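Local coordinates for hypothetical protein (Pseudomonas aeruginosa, PDB 2H9F) that probably interconverts methylaconitate isomers, as a PrpF family isomerase with the two-domain architecture of diaminopimelate epimerase-like proteins, at residues H83-L88 against C133-W138; L108-G113 against M377-R382; I146-P151 against I175-L180. All coordinates share one frame; numbering follows the deposited sequence.

Overall arrangement
The three contacts lie in one domain, where strands surround helix 106-118. Contact 1 pairs two parallel strand segments, and contact 3 continues from it, since strands 131-139 and 144-153 are neighbours: Val135 N lies 2.8 Å from Ala148 O, a probable hydrogen bond. Their centres are about 10 Å apart. Contact 2 sets the helix against strand 369-386, which borders strand 175-180 of contact 3 through the probable hydrogen bond Met377 O to Leu177 N, 2.8 Å; these centres lie about 8 Å apart. Tyr87 of contact 1 also packs on the helix. Bound cobalt lies about 12 Å from the Ser380 side chain and about 13 Å from that of Pro151.

Contact 1: residues H83-L88 against C133-W138; sequences HDVDYL and CEVRIW
Val85 and Ile137 face each other as a parallel beta bridge, followed by Asp86 and Trp138, where strand 85-92 runs beside strand 131-139 among strands wrapped round a central helix, as in diaminopimelate epimerase-like folds. The ladder is held by Trp138 N to Val85 O, 2.9 Å, and Tyr87 N to Trp138 O. The tightly packed side is apolar and turned to the protein interior. Here Val85 CG2 lies 3.9 Å from Ile137 CG1, the two side chains running side by side, while Ile137 CG2 presses on Tyr87 CB at 3.4 Å. Helix 106-118 covers this face, Val85 touching Ala116 and Tyr87 touching Ala112.

The other face is polar and only partly buried. On it the edge of the Trp138 six-membered ring points at the face of the His83 ring, a T-shaped pair with planes at 67°; His83 NE2 has its own bond to Thr145 OG1. Just before the strand, Asp84 N bonds to Arg136 O. The bend in the Arg136 chain at CG-CD (chi3 -65°) brings the guanidinium back alongside Asp84, gripping the carboxylate side-on from above its plane: NH2 meets OD1 at 2.9 Å, and NE meets OD2 at 3.0 Å. Asp84 OD2 accepts a second bond, its anti lone pair receiving Arg136 N at 2.8 Å in a nearly straight bond (165°).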
loop_
_atom_site.group_PDB
_atom_site.type_symbol
_atom_site.label_atom_id
_atom_site.label_comp_id
_atom_site.label_asym_id
_atom_site.label_seq_id
_atom_site.Cartn_x
_atom_site.Cartn_y
_atom_site.Cartn_z
ATOM N N HIS A 83 -15.239 -26.683 17.867
ATOM C CA HIS A 83 -14.669 -25.463 17.348
ATOM C C HIS A 83 -15.556 -24.283 17.689
ATOM O O HIS A 83 -16.754 -24.413 17.806
ATOM C CB HIS A 83 -14.491 -25.609 15.829
ATOM C CG HIS A 83 -13.424 -26.592 15.439
ATOM N ND1 HIS A 83 -13.670 -27.942 15.270
ATOM C CD2 HIS A 83 -12.098 -26.418 15.208
ATOM C CE1 HIS A 83 -12.534 -28.551 14.955
ATOM N NE2 HIS A 83 -11.573 -27.645 14.888
ATOM N N ASP A 84 -14.934 -23.132 17.866
ATOM C CA ASP A 84 -15.631 -21.884 18.124
ATOM C C ASP A 84 -16.036 -21.138 16.862
ATOM O O ASP A 84 -17.144 -20.619 16.806
ATOM C CB ASP A 84 -14.750 -20.975 18.986
ATOM C CG ASP A 84 -14.460 -21.606 20.324
ATOM O OD1 ASP A 84 -15.449 -21.907 21.043
ATOM O OD2 ASP A 84 -13.277 -21.882 20.596
ATOM N N VAL A 85 -15.133 -21.032 15.886
ATOM C CA VAL A 85 -15.406 -20.253 14.686
ATOM C C VAL A 85 -14.966 -20.969 13.435
ATOM O O VAL A 85 -13.990 -21.708 13.451
ATOM C CB VAL A 85 -14.711 -18.883 14.745
ATOM C CG1 VAL A 85 -15.359 -18.009 15.892
ATOM C CG2 VAL A 85 -13.173 -19.040 14.897
ATOM N N ASP A 86 -15.701 -20.760 12.347
ATOM C CA ASP A 86 -15.213 -21.085 11.018
ATOM C C ASP A 86 -14.538 -19.859 10.423
ATOM O O ASP A 86 -15.064 -18.752 10.495
ATOM C CB ASP A 86 -16.341 -21.530 10.101
ATOM C CG ASP A 86 -16.938 -22.838 10.503
ATOM O OD1 ASP A 86 -16.316 -23.550 11.319
ATOM O OD2 ASP A 86 -18.044 -23.177 10.008
ATOM N N TYR A 87 -13.388 -20.083 9.801
ATOM C CA TYR A 87 -12.509 -19.048 9.310
ATOM C C TYR A 87 -12.269 -19.280 7.845
ATOM O O TYR A 87 -11.757 -20.308 7.435
ATOM C CB TYR A 87 -11.217 -19.083 10.121
ATOM C CG TYR A 87 -9.991 -18.469 9.503
ATOM C CD1 TYR A 87 -10.042 -17.241 8.903
ATOM C CD2 TYR A 87 -8.766 -19.118 9.557
ATOM C CE1 TYR A 87 -8.901 -16.676 8.365
ATOM C CE2 TYR A 87 -7.618 -18.569 8.997
ATOM C CZ TYR A 87 -7.694 -17.352 8.397
ATOM O OH TYR A 87 -6.570 -16.760 7.848
ATOM N N LEU A 88 -12.701 -18.316 7.049
ATOM C CA LEU A 88 -12.591 -18.363 5.602
ATOM C C LEU A 88 -11.774 -17.169 5.140
ATOM O O LEU A 88 -12.048 -16.050 5.548
ATOM C CB LEU A 88 -13.992 -18.293 5.000
ATOM C CG LEU A 88 -14.304 -19.029 3.703
ATOM C CD1 LEU A 88 -13.929 -20.492 3.751
ATOM C CD2 LEU A 88 -15.804 -18.837 3.393
ATOM N N CYS A 133 -7.821 -16.923 26.394
ATOM C CA CYS A 133 -8.922 -17.604 25.756
ATOM C C CYS A 133 -8.412 -18.537 24.666
ATOM O O CYS A 133 -7.737 -18.132 23.732
ATOM C CB CYS A 133 -9.898 -16.571 25.205
ATOM S SG CYS A 133 -11.296 -17.400 24.471
ATOM N N GLU A 134 -8.738 -19.806 24.784
ATOM C CA GLU A 134 -8.397 -20.763 23.764
ATOM C C GLU A 134 -9.427 -20.700 22.657
ATOM O O GLU A 134 -10.513 -21.292 22.754
ATOM C CB GLU A 134 -8.365 -22.146 24.401
ATOM C CG GLU A 134 -7.942 -23.287 23.505
ATOM C CD GLU A 134 -8.067 -24.650 24.205
ATOM O OE1 GLU A 134 -9.184 -25.201 24.208
ATOM O OE2 GLU A 134 -7.043 -25.128 24.752
ATOM N N VAL A 135 -9.097 -19.988 21.587
ATOM C CA VAL A 135 -10.025 -19.876 20.483
ATOM C C VAL A 135 -9.787 -21.047 19.532
ATOM O O VAL A 135 -8.712 -21.187 18.990
ATOM C CB VAL A 135 -9.892 -18.538 19.733
ATOM C CG1 VAL A 135 -10.927 -18.469 18.633
ATOM C CG2 VAL A 135 -10.028 -17.361 20.683
ATOM N N ARG A 136 -10.791 -21.888 19.339
ATOM C CA ARG A 136 -10.661 -23.055 18.474
ATOM C C ARG A 136 -11.183 -22.739 17.063
ATOM O O ARG A 136 -12.400 -22.624 16.855
ATOM C CB ARG A 136 -11.445 -24.211 19.074
ATOM C CG ARG A 136 -11.014 -24.564 20.520
ATOM C CD ARG A 136 -12.037 -25.497 21.196
ATOM N NE ARG A 136 -13.328 -24.830 21.367
ATOM C CZ ARG A 136 -14.470 -25.431 21.675
ATOM N NH1 ARG A 136 -14.528 -26.736 21.883
ATOM N NH2 ARG A 136 -15.574 -24.715 21.791
ATOM N N ILE A 137 -10.258 -22.627 16.095
ATOM C CA ILE A 137 -10.561 -22.138 14.740
ATOM C C ILE A 137 -10.622 -23.295 13.773
ATOM O O ILE A 137 -9.705 -24.112 13.722
ATOM C CB ILE A 137 -9.504 -21.152 14.246
ATOM C CG1 ILE A 137 -9.382 -19.981 15.227
ATOM C CG2 ILE A 137 -9.853 -20.665 12.813
ATOM C CD1 ILE A 137 -8.088 -19.137 15.100
ATOM N N TRP A 138 -11.731 -23.411 13.050
ATOM C CA TRP A 138 -11.815 -24.345 11.937
ATOM C C TRP A 138 -11.442 -23.571 10.692
ATOM O O TRP A 138 -12.177 -22.701 10.286
ATOM C CB TRP A 138 -13.212 -24.855 11.804
ATOM C CG TRP A 138 -13.401 -25.818 10.709
ATOM C CD1 TRP A 138 -14.199 -25.663 9.616
ATOM C CD2 TRP A 138 -12.823 -27.122 10.604
ATOM N NE1 TRP A 138 -14.147 -26.780 8.833
ATOM C CE2 TRP A 138 -13.315 -27.698 9.420
ATOM C CE3 TRP A 138 -11.947 -27.857 11.399
ATOM C CZ2 TRP A 138 -12.952 -28.987 8.999
ATOM C CZ3 TRP A 138 -11.582 -29.132 10.981
ATOM C CH2 TRP A 138 -12.091 -29.684 9.792
#

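Contact 2: residues L108-G113 against M377-R382; sequences LSTGAG and MSRSAR
Thr110 OG1 is hydrogen-bonded to Asn107 O of its own helix and rests against the aliphatic part of Arg379, 3.4 Å from CB and 3.6 Å from CD. The packing against Arg379 is van der Waals contact, so the polar partner of the hydroxyl comes from its own helix. The bond to Asn107 O is consistent with a fixed rotation of the threonine, in which the methyl faces the strand. With CG2 anti to the backbone N of Thr110, the methyl lies over the peptide that follows Ser380, 3.6 Å from Ser380 O.

Arg379 crosses Thr110 at about a right angle. Its chain is extended from CG to NE, which carries the guanidinium past the threonine, and one face of that group is covered by the selenium of the selenomethionine Met377, 3.3 Å from the plane and nearer its margin than its centre.

One helix position further, the approach is of small groups. Ala381 CB points toward the helix and comes within 4.1 Å of Gly111 CA; the CA atoms of Gly111 and Ala381 are 5.4 Å apart. Helix and strand can therefore approach closely here with a single methyl group between them.

The contact is buried and made by van der Waals packing, joining helix 106-118 to the stretch of strand 369-386 near its irregular middle. Ser380, whose side chain leaves the backbone away from the helix, hydrogen-bonds through OG to Arg16, and Arg382 reaches Asp60 of the second subunit. Beside this strand, strand 175-180 adds Ile175 and Leu177 to the surroundings of Thr110, while Leu108 and Ala112 pack on strand 71-77.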
loop_
_atom_site.group_PDB
_atom_site.type_symbol
_atom_site.label_atom_id
_atom_site.label_comp_id
_atom_site.label_asym_id
_atom_site.label_seq_id
_atom_site.Cartn_x
_atom_site.Cartn_y
_atom_site.Cartn_z
ATOM N N LEU A 108 -2.875 -14.168 8.947
ATOM C CA LEU A 108 -4.227 -13.712 9.269
ATOM C C LEU A 108 -4.968 -14.618 10.255
ATOM O O LEU A 108 -5.892 -14.150 10.908
ATOM C CB LEU A 108 -5.075 -13.381 8.025
ATOM C CG LEU A 108 -4.754 -12.055 7.308
ATOM C CD1 LEU A 108 -5.885 -11.706 6.373
ATOM C CD2 LEU A 108 -4.404 -10.827 8.209
ATOM N N SER A 109 -4.542 -15.872 10.424
ATOM C CA SER A 109 -5.037 -16.724 11.550
ATOM C C SER A 109 -4.960 -16.040 12.897
ATOM O O SER A 109 -5.865 -16.152 13.716
ATOM C CB SER A 109 -4.216 -18.015 11.635
ATOM O OG SER A 109 -4.297 -18.689 10.398
ATOM N N THR A 110 -3.856 -15.340 13.126
ATOM C CA THR A 110 -3.692 -14.608 14.357
ATOM C C THR A 110 -4.869 -13.637 14.489
ATOM O O THR A 110 -5.482 -13.588 15.533
ATOM C CB THR A 110 -2.359 -13.856 14.389
ATOM O OG1 THR A 110 -1.342 -14.616 13.704
ATOM C CG2 THR A 110 -1.939 -13.609 15.808
ATOM N N GLY A 111 -5.206 -12.924 13.397
ATOM C CA GLY A 111 -6.316 -11.996 13.390
ATOM C C GLY A 111 -7.656 -12.696 13.552
ATOM O O GLY A 111 -8.546 -12.182 14.224
ATOM N N ALA A 112 -7.793 -13.880 12.966
ATOM C CA ALA A 112 -9.013 -14.683 13.148
ATOM C C ALA A 112 -9.280 -14.958 14.633
ATOM O O ALA A 112 -10.401 -14.873 15.061
ATOM C CB ALA A 112 -8.967 -15.981 12.360
ATOM N N GLY A 113 -8.253 -15.296 15.407
ATOM C CA GLY A 113 -8.455 -15.609 16.812
ATOM C C GLY A 113 -8.881 -14.385 17.586
ATOM O O GLY A 113 -9.791 -14.437 18.384
HETATM N N MSE A 377 3.786 -21.665 16.979
HETATM C CA MSE A 377 4.517 -20.420 16.728
HETATM C C MSE A 377 3.798 -19.262 17.379
HETATM O O MSE A 377 2.657 -19.395 17.779
HETATM C CB MSE A 377 4.622 -20.191 15.243
HETATM C CG MSE A 377 3.248 -20.052 14.573
HETATM SE SE MSE A 377 3.357 -20.204 12.647
HETATM C CE MSE A 377 3.572 -22.086 12.455
ATOM N N SER A 378 4.476 -18.131 17.512
ATOM C CA SER A 378 3.907 -16.954 18.122
ATOM C C SER A 378 3.810 -15.818 17.120
ATOM O O SER A 378 4.744 -15.550 16.335
ATOM C CB SER A 378 4.788 -16.488 19.280
ATOM O OG SER A 378 4.680 -17.388 20.366
ATOM N N ARG A 379 2.678 -15.133 17.156
ATOM C CA ARG A 379 2.471 -13.937 16.329
ATOM C C ARG A 379 1.739 -12.912 17.148
ATOM O O ARG A 379 1.656 -13.032 18.386
ATOM C CB ARG A 379 1.717 -14.353 15.061
ATOM C CG ARG A 379 2.609 -15.204 14.179
ATOM C CD ARG A 379 2.086 -15.456 12.826
ATOM N NE ARG A 379 3.158 -16.094 12.068
ATOM C CZ ARG A 379 2.999 -17.038 11.125
ATOM N NH1 ARG A 379 1.784 -17.522 10.783
ATOM N NH2 ARG A 379 4.098 -17.520 10.528
ATOM N N SER A 380 1.294 -11.845 16.503
ATOM C CA SER A 380 0.526 -10.825 17.198
ATOM C C SER A 380 -0.479 -10.294 16.215
ATOM O O SER A 380 -0.292 -10.455 15.031
ATOM C CB SER A 380 1.416 -9.700 17.692
ATOM O OG SER A 380 1.932 -8.927 16.620
ATOM N N ALA A 381 -1.507 -9.634 16.729
ATOM C CA ALA A 381 -2.580 -9.029 15.927
ATOM C C ALA A 381 -3.039 -7.727 16.599
ATOM O O ALA A 381 -2.957 -7.578 17.812
ATOM C CB ALA A 381 -3.705 -9.940 15.835
ATOM N N ARG A 382 -3.532 -6.777 15.816
ATOM C CA ARG A 382 -4.253 -5.661 16.397
ATOM C C ARG A 382 -5.248 -5.042 15.426
ATOM O O ARG A 382 -5.067 -5.069 14.184
ATOM C CB ARG A 382 -3.297 -4.549 16.892
ATOM C CG ARG A 382 -2.421 -3.966 15.868
ATOM C CD ARG A 382 -1.440 -2.889 16.483
ATOM N NE ARG A 382 -2.102 -1.641 16.585
ATOM C CZ ARG A 382 -1.981 -0.615 15.752
ATOM N NH1 ARG A 382 -1.149 -0.576 14.726
ATOM N NH2 ARG A 382 -2.698 0.453 16.008
#

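Contact 3: residues I146-P151 against I175-L180; sequences IIAHVP and IVLEFL
Ile146 lies side by side with Phe179, its CG2 methyl over the ring face, 4.2 Å from the centroid, and its CD1 at 3.6 Å from Phe179 CE2. CG1 of the isoleucine is anti to the carbonyl carbon (chi1 -53°), which leaves CG2 over the ring face and the CG1-CD1 branch near CD2 and CE2. Next along the same face, Ala148 CB meets Leu177 CD2 at 3.7 Å. On the opposite face the His149 ring crosses Glu178 obliquely, with ring NE2 and carboxylate OE2 3.3 Å apart and the two planes turned 61° from each other.

These side chains are set by an antiparallel backbone ladder. Ile147 and Glu178 form a hydrogen-bonded pair, Ile147 N to Glu178 O at 2.9 Å and Glu178 N to Ile147 O at 2.8 Å. His149 N adds an almost straight bond (174°) to Val176 O. In the return direction a water intervenes, donating to His149 O at 2.7 Å and accepting from Val176 N.

Farther out, each strand has another neighbour: Ala148 bonds through its backbone to Val135 and Ile175 to Arg379, while Thr110 of helix 106-118 touches Ile175. The result is a face of Ile146, Ala148 and Leu177 turned to the helix and a mixed face where His149 and Glu178 stand among Ile147 and Val176, as in the strand layers wrapped round a central helix in diaminopimelate epimerase-like folds.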
loop_
_atom_site.group_PDB
_atom_site.type_symbol
_atom_site.label_atom_id
_atom_site.label_comp_id
_atom_site.label_asym_id
_atom_site.label_seq_id
_atom_site.Cartn_x
_atom_site.Cartn_y
_atom_site.Cartn_z
ATOM N N ILE A 146 -6.881 -24.791 14.000
ATOM C CA ILE A 146 -5.891 -23.910 14.531
ATOM C C ILE A 146 -6.422 -23.479 15.912
ATOM O O ILE A 146 -7.595 -23.130 16.045
ATOM C CB ILE A 146 -5.699 -22.635 13.673
ATOM C CG1 ILE A 146 -5.442 -22.975 12.208
ATOM C CG2 ILE A 146 -4.567 -21.753 14.242
ATOM C CD1 ILE A 146 -5.474 -21.734 11.293
ATOM N N ILE A 147 -5.558 -23.532 16.924
ATOM C CA ILE A 147 -5.881 -23.065 18.256
ATOM C C ILE A 147 -5.073 -21.808 18.424
ATOM O O ILE A 147 -3.870 -21.823 18.201
ATOM C CB ILE A 147 -5.439 -24.048 19.373
ATOM C CG1 ILE A 147 -5.953 -25.456 19.092
ATOM C CG2 ILE A 147 -5.919 -23.534 20.732
ATOM C CD1 ILE A 147 -7.421 -25.560 18.951
ATOM N N ALA A 148 -5.764 -20.726 18.747
ATOM C CA ALA A 148 -5.164 -19.443 19.025
ATOM C C ALA A 148 -5.368 -19.145 20.514
ATOM O O ALA A 148 -6.498 -19.061 21.011
ATOM C CB ALA A 148 -5.792 -18.357 18.142
ATOM N N HIS A 149 -4.256 -18.990 21.222
ATOM C CA HIS A 149 -4.277 -18.671 22.623
ATOM C C HIS A 149 -4.209 -17.173 22.744
ATOM O O HIS A 149 -3.127 -16.574 22.668
ATOM C CB HIS A 149 -3.103 -19.343 23.323
ATOM C CG HIS A 149 -3.086 -20.837 23.171
ATOM N ND1 HIS A 149 -3.634 -21.682 24.103
ATOM C CD2 HIS A 149 -2.559 -21.632 22.211
ATOM C CE1 HIS A 149 -3.472 -22.930 23.713
ATOM N NE2 HIS A 149 -2.833 -22.929 22.562
ATOM N N VAL A 150 -5.371 -16.553 22.928
ATOM C CA VAL A 150 -5.488 -15.114 22.835
ATOM C C VAL A 150 -5.558 -14.523 24.213
ATOM O O VAL A 150 -6.420 -14.894 25.008
ATOM C CB VAL A 150 -6.761 -14.720 22.003
ATOM C CG1 VAL A 150 -6.922 -13.204 21.943
ATOM C CG2 VAL A 150 -6.672 -15.274 20.641
ATOM N N PRO A 151 -4.646 -13.584 24.538
ATOM C CA PRO A 151 -4.732 -13.035 25.861
ATOM C C PRO A 151 -5.878 -12.075 26.015
ATOM O O PRO A 151 -6.254 -11.389 25.055
ATOM C CB PRO A 151 -3.387 -12.313 26.019
ATOM C CG PRO A 151 -3.051 -11.879 24.628
ATOM C CD PRO A 151 -3.550 -12.980 23.758
ATOM N N ILE A 175 0.383 -13.785 20.755
ATOM C CA ILE A 175 -0.647 -14.801 20.566
ATOM C C ILE A 175 0.087 -16.038 20.081
ATOM O O ILE A 175 0.702 -16.033 19.018
ATOM C CB ILE A 175 -1.679 -14.404 19.505
ATOM C CG1 ILE A 175 -2.443 -13.164 19.982
ATOM C CG2 ILE A 175 -2.670 -15.526 19.279
ATOM C CD1 ILE A 175 -3.329 -12.439 18.923
ATOM N N VAL A 176 0.041 -17.106 20.861
ATOM C CA VAL A 176 0.618 -18.379 20.454
ATOM C C VAL A 176 -0.429 -19.134 19.629
ATOM O O VAL A 176 -1.581 -19.227 20.036
ATOM C CB VAL A 176 0.980 -19.224 21.721
ATOM C CG1 VAL A 176 1.414 -20.626 21.351
ATOM C CG2 VAL A 176 2.034 -18.498 22.569
ATOM N N LEU A 177 -0.014 -19.666 18.477
ATOM C CA LEU A 177 -0.870 -20.445 17.618
ATOM C C LEU A 177 -0.407 -21.876 17.594
ATOM O O LEU A 177 0.800 -22.109 17.546
ATOM C CB LEU A 177 -0.814 -19.911 16.176
ATOM C CG LEU A 177 -1.223 -18.456 15.884
ATOM C CD1 LEU A 177 -0.830 -18.082 14.448
ATOM C CD2 LEU A 177 -2.726 -18.223 16.137
ATOM N N GLU A 178 -1.353 -22.823 17.571
ATOM C CA GLU A 178 -1.061 -24.235 17.371
ATOM C C GLU A 178 -1.830 -24.734 16.159
ATOM O O GLU A 178 -3.047 -24.717 16.160
ATOM C CB GLU A 178 -1.489 -25.127 18.560
ATOM C CG GLU A 178 -1.150 -24.598 19.901
ATOM C CD GLU A 178 -1.371 -25.620 21.030
ATOM O OE1 GLU A 178 -2.151 -26.569 20.872
ATOM O OE2 GLU A 178 -0.724 -25.457 22.082
ATOM N N PHE A 179 -1.094 -25.191 15.154
ATOM C CA PHE A 179 -1.673 -25.792 13.980
ATOM C C PHE A 179 -1.676 -27.291 14.187
ATOM O O PHE A 179 -0.626 -27.932 14.241
ATOM C CB PHE A 179 -0.859 -25.398 12.757
ATOM C CG PHE A 179 -0.929 -23.937 12.441
ATOM C CD1 PHE A 179 -0.135 -23.037 13.114
ATOM C CD2 PHE A 179 -1.821 -23.453 11.502
ATOM C CE1 PHE A 179 -0.195 -21.677 12.844
ATOM C CE2 PHE A 179 -1.888 -22.080 11.211
ATOM C CZ PHE A 179 -1.070 -21.202 11.895
ATOM N N LEU A 180 -2.866 -27.856 14.330
ATOM C CA LEU A 180 -2.999 -29.266 14.603
ATOM C C LEU A 180 -2.897 -30.075 13.318
ATOM O O LEU A 180 -3.461 -29.707 12.285
ATOM C CB LEU A 180 -4.330 -29.562 15.290
ATOM C CG LEU A 180 -4.577 -28.802 16.599
ATOM C CD1 LEU A 180 -5.795 -29.403 17.350
ATOM C CD2 LEU A 180 -3.385 -28.803 17.530
HETATM O O HOH W 1 -0.765 -16.641 23.895
#